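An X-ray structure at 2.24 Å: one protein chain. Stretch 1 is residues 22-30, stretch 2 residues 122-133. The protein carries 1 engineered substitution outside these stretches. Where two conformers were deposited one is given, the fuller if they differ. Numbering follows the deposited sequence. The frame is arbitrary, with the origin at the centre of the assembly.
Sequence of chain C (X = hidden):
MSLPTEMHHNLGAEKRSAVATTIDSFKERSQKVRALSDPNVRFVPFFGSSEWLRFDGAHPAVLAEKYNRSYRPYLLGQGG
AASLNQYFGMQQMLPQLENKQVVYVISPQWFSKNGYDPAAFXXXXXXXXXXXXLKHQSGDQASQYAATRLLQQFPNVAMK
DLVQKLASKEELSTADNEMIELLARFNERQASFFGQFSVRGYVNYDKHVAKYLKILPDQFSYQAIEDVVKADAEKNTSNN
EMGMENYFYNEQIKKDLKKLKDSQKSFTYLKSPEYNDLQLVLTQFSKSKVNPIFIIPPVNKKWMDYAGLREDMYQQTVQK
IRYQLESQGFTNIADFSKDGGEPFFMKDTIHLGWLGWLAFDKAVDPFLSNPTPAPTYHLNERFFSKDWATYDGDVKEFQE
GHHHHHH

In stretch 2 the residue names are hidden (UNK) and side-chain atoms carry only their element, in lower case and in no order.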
# COMPACT_ATOMS: atom_id res chain seq x y z
N THR C 22 33.36 -13.64 -12.28
CA THR C 22 33.05 -13.96 -10.89
C THR C 22 31.55 -14.19 -10.79
O THR C 22 30.83 -14.06 -11.79
CB THR C 22 33.47 -12.83 -9.91
OG1 THR C 22 32.98 -11.57 -10.37
CG2 THR C 22 34.99 -12.77 -9.77
N ILE C 23 31.09 -14.55 -9.60
CA ILE C 23 29.66 -14.73 -9.33
C ILE C 23 28.98 -13.36 -9.43
O ILE C 23 27.90 -13.24 -10.01
CB ILE C 23 29.42 -15.40 -7.96
CG1 ILE C 23 30.03 -16.80 -7.94
CG2 ILE C 23 27.93 -15.48 -7.64
CD1 ILE C 23 30.32 -17.34 -6.56
N ASP C 24 29.66 -12.34 -8.90
CA ASP C 24 29.17 -10.95 -8.91
C ASP C 24 28.95 -10.38 -10.31
O ASP C 24 27.91 -9.79 -10.57
CB ASP C 24 30.11 -10.04 -8.11
CG ASP C 24 29.89 -10.14 -6.60
OD1 ASP C 24 30.49 -9.33 -5.87
OD2 ASP C 24 29.12 -11.02 -6.15
N SER C 25 29.92 -10.56 -11.21
CA SER C 25 29.80 -10.05 -12.58
C SER C 25 28.62 -10.66 -13.33
O SER C 25 28.06 -10.04 -14.23
CB SER C 25 31.11 -10.26 -13.37
OG SER C 25 31.36 -11.64 -13.61
N PHE C 26 28.23 -11.87 -12.92
CA PHE C 26 27.08 -12.55 -13.49
C PHE C 26 25.74 -12.20 -12.83
O PHE C 26 24.80 -11.80 -13.52
CB PHE C 26 27.30 -14.07 -13.50
CG PHE C 26 26.20 -14.83 -14.18
CD1 PHE C 26 26.18 -14.96 -15.56
CD2 PHE C 26 25.18 -15.43 -13.44
CE1 PHE C 26 25.16 -15.66 -16.19
CE2 PHE C 26 24.15 -16.13 -14.07
CZ PHE C 26 24.15 -16.24 -15.45
N LYS C 27 25.63 -12.38 -11.50
CA LYS C 27 24.35 -12.24 -10.81
C LYS C 27 23.93 -10.79 -10.52
O LYS C 27 22.74 -10.48 -10.47
CB LYS C 27 24.29 -13.12 -9.54
CG LYS C 27 25.05 -12.60 -8.33
CD LYS C 27 24.72 -13.43 -7.09
CE LYS C 27 25.21 -12.76 -5.82
NZ LYS C 27 26.70 -12.65 -5.74
N GLU C 28 24.90 -9.91 -10.33
CA GLU C 28 24.60 -8.52 -10.00
C GLU C 28 24.17 -7.71 -11.21
O GLU C 28 24.67 -7.89 -12.32
CB GLU C 28 25.77 -7.84 -9.28
CG GLU C 28 25.57 -7.60 -7.78
CD GLU C 28 25.58 -8.87 -6.95
OE1 GLU C 28 24.69 -9.02 -6.08
OE2 GLU C 28 26.47 -9.72 -7.16
N ARG C 29 23.21 -6.83 -10.96
CA ARG C 29 22.64 -5.95 -11.97
C ARG C 29 23.63 -4.88 -12.42
O ARG C 29 23.84 -4.68 -13.62
CB ARG C 29 21.39 -5.29 -11.39
CG ARG C 29 20.64 -4.39 -12.33
CD ARG C 29 19.52 -3.71 -11.59
NE ARG C 29 18.40 -3.40 -12.47
CZ ARG C 29 17.38 -4.22 -12.71
NH1 ARG C 29 16.42 -3.83 -13.53
NH2 ARG C 29 17.31 -5.41 -12.13
N SER C 30 24.25 -4.21 -11.45
CA SER C 30 25.08 -3.03 -11.67
C SER C 30 26.17 -3.14 -12.74
O SER C 30 26.15 -2.38 -13.70
CB SER C 30 25.69 -2.55 -10.35
OG SER C 30 26.37 -1.31 -10.53
N UNK C 122 21.83 -21.96 -7.15
CA UNK C 122 21.63 -21.15 -5.94
C UNK C 122 22.58 -19.97 -5.82
O UNK C 122 22.23 -18.93 -5.26
c UNK C 122 21.82 -22.03 -4.70
c UNK C 122 20.69 -22.98 -4.40
o UNK C 122 20.18 -24.76 -2.88
n UNK C 122 22.33 -24.11 -3.00
c UNK C 122 21.05 -24.03 -3.36
N UNK C 123 23.79 -20.15 -6.35
CA UNK C 123 24.83 -19.15 -6.27
C UNK C 123 24.59 -17.96 -7.20
O UNK C 123 25.02 -16.85 -6.89
n UNK C 123 27.95 -22.85 -6.07
c UNK C 123 27.92 -21.53 -5.92
c UNK C 123 26.19 -19.79 -6.57
c UNK C 123 26.56 -20.92 -5.61
o UNK C 123 28.93 -20.83 -6.02
N UNK C 124 23.88 -18.18 -8.30
CA UNK C 124 23.76 -17.16 -9.35
C UNK C 124 22.37 -16.53 -9.42
O UNK C 124 22.15 -15.59 -10.19
c UNK C 124 25.36 -19.92 -11.21
c UNK C 124 27.72 -19.06 -10.04
c UNK C 124 25.41 -18.64 -10.67
c UNK C 124 27.64 -20.33 -10.59
c UNK C 124 24.19 -17.73 -10.71
c UNK C 124 26.61 -18.22 -10.10
o UNK C 124 28.74 -21.16 -10.54
c UNK C 124 26.46 -20.77 -11.17
N UNK C 125 21.44 -17.04 -8.62
CA UNK C 125 20.09 -16.48 -8.53
C UNK C 125 19.98 -15.63 -7.25
O UNK C 125 20.12 -16.16 -6.14
c UNK C 125 17.06 -16.69 -9.76
c UNK C 125 16.84 -17.17 -7.44
c UNK C 125 15.74 -16.26 -9.81
c UNK C 125 17.63 -17.14 -8.57
c UNK C 125 14.97 -16.29 -8.66
c UNK C 125 15.51 -16.75 -7.47
c UNK C 125 19.06 -17.61 -8.53
N UNK C 126 19.76 -14.33 -7.42
CA UNK C 126 19.52 -13.45 -6.28
C UNK C 126 18.06 -12.97 -6.23
O UNK C 126 17.27 -13.33 -7.10
c UNK C 126 20.39 -11.35 -7.47
c UNK C 126 20.51 -12.27 -6.26
o UNK C 126 19.44 -11.43 -8.26
n UNK C 126 21.35 -10.44 -7.61
N UNK C 127 17.74 -12.17 -5.22
CA UNK C 127 16.40 -11.59 -5.06
C UNK C 127 16.02 -10.54 -6.09
O UNK C 127 14.84 -10.30 -6.34
N UNK C 128 17.03 -9.89 -6.67
CA UNK C 128 16.80 -8.92 -7.75
C UNK C 128 16.30 -9.63 -9.01
O UNK C 128 15.48 -9.07 -9.73
o UNK C 128 16.79 -6.44 -9.17
c UNK C 128 17.88 -7.04 -9.08
c UNK C 128 18.08 -8.11 -8.02
o UNK C 128 18.84 -6.81 -9.84
N UNK C 129 16.78 -10.85 -9.24
CA UNK C 129 16.31 -11.68 -10.36
C UNK C 129 14.88 -12.19 -10.15
O UNK C 129 14.12 -12.30 -11.10
c UNK C 129 17.23 -12.87 -10.58
c UNK C 129 19.53 -13.63 -11.30
c UNK C 129 18.50 -12.52 -11.33
n UNK C 129 20.80 -13.26 -11.22
o UNK C 129 19.18 -14.81 -11.36
N UNK C 130 14.55 -12.52 -8.90
CA UNK C 130 13.20 -12.95 -8.53
C UNK C 130 12.19 -11.86 -8.86
O UNK C 130 11.21 -12.11 -9.56
c UNK C 130 10.88 -14.54 -7.08
c UNK C 130 12.22 -14.35 -4.99
c UNK C 130 12.29 -14.45 -6.50
c UNK C 130 13.13 -13.28 -7.03
N UNK C 131 12.44 -10.65 -8.36
CA UNK C 131 11.51 -9.52 -8.53
C UNK C 131 11.43 -9.01 -9.97
O UNK C 131 10.37 -8.57 -10.41
c UNK C 131 11.31 -8.68 -6.16
o UNK C 131 13.22 -8.10 -7.52
c UNK C 131 11.81 -8.36 -7.56
N UNK C 132 12.56 -9.09 -10.69
CA UNK C 132 12.62 -8.77 -12.13
C UNK C 132 11.80 -9.75 -12.95
O UNK C 132 11.15 -9.36 -13.93
o UNK C 132 14.85 -7.83 -11.98
c UNK C 132 14.06 -8.81 -12.63
N UNK C 133 11.86 -11.02 -12.57
CA UNK C 133 11.05 -12.06 -13.19
C UNK C 133 9.55 -11.79 -13.00
O UNK C 133 8.80 -11.84 -13.97
c UNK C 133 11.43 -13.45 -12.65
c UNK C 133 9.69 -15.15 -12.00
c UNK C 133 9.37 -15.96 -14.63
c UNK C 133 8.79 -16.15 -12.30
c UNK C 133 8.62 -16.56 -13.62
c UNK C 133 10.45 -14.54 -13.00
c UNK C 133 10.28 -14.96 -14.31
O HOH W 1 21.37 -7.31 -8.62
O HOH W 2 14.58 -5.42 -14.00

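Position 122 carries three side-chain carbons in an unbranched run, the third bearing one oxygen and one nitrogen. This is a long amide, Gln 122, and it stays out of reach of stretch 1, partly exposed.

Position 123 has the same set of atoms, so it is Gln 123. Its flexible chain can lie beside an aliphatic neighbour: OE1 is 3.8 Å from CD1 of Ile 23. Its backbone O also meets that side chain, 3.3 Å from CG2 of Ile 23, and lies 3.4 Å from CD of Lys 27.

At position 124 one carbon leads to a six-carbon ring bearing an oxygen: Tyr 124. The ring offers apolar surface to stretch 1, with CE1 3.9 Å from CG1 of Ile 23, which sits at the ring edge. CB lies 3.7 Å from CD2 of Phe 26, and the two rings are oblique, planes at 79° and centroids 5.9 Å apart. The hydroxyl is satisfied elsewhere in the structure, so a buried tyrosine leaves no polar atom stranded here.

Position 125 is one carbon and a six-carbon ring without oxygen, hence Phe 125. It points away from stretch 1 and is buried, as suits a wholly apolar side chain.

Position 126 has two carbons, the second carrying one oxygen and one nitrogen, which makes the short amide Asn 126. OD1 accepts from N of position 129 at 2.9 Å, capping the helix that follows. ND2 faces stretch 1, 3.2 Å from O of Lys 27, and donates to water 1 at 3.3 Å.

Position 127 has no side-chain atoms and is Gly 127, buried in the first turn of the helix.

Position 128 shows two carbons, the second with two oxygens: Asp 128. Its carboxylate suits a cationic neighbour, and OD2 accepts from NH2 of Arg 29 at 3.1 Å in a salt bridge. Water 1 donates to the same OD2 at 2.9 Å while accepting from N of Arg 29 at 3.0 Å.

Position 129 has three carbons, the last with one oxygen and one nitrogen: Gln 129. Its length lets NE2 donate to O of Tyr 124 at 2.9 Å and, weakly, to O of Lys 27 at 3.5 Å.

Position 130 has four carbons forked at the second, Leu 130, buried out of reach of stretch 1. Position 131, one carbon bearing an oxygen and a carbon, is Thr 131, also buried.

Position 132 is one carbon and one oxygen, Ser 132. OG donates to O of Asp 128 at 2.6 Å and accepts a weak bond from NH2 of Arg 29 at 3.5 Å. Position 133, one carbon and a six-carbon ring, is Phe 133, buried and without contact here.

The contact thus joins an apolar patch, Ile 23 and Phe 26 against Tyr 124, to a polar one. There the guanidinium of Arg 29 meets Asp 128 and Ser 132 at its edge, where its N-H groups point, and two waters extend the link.

Stretch 2 (122-133) QQYFNGDQLTSF
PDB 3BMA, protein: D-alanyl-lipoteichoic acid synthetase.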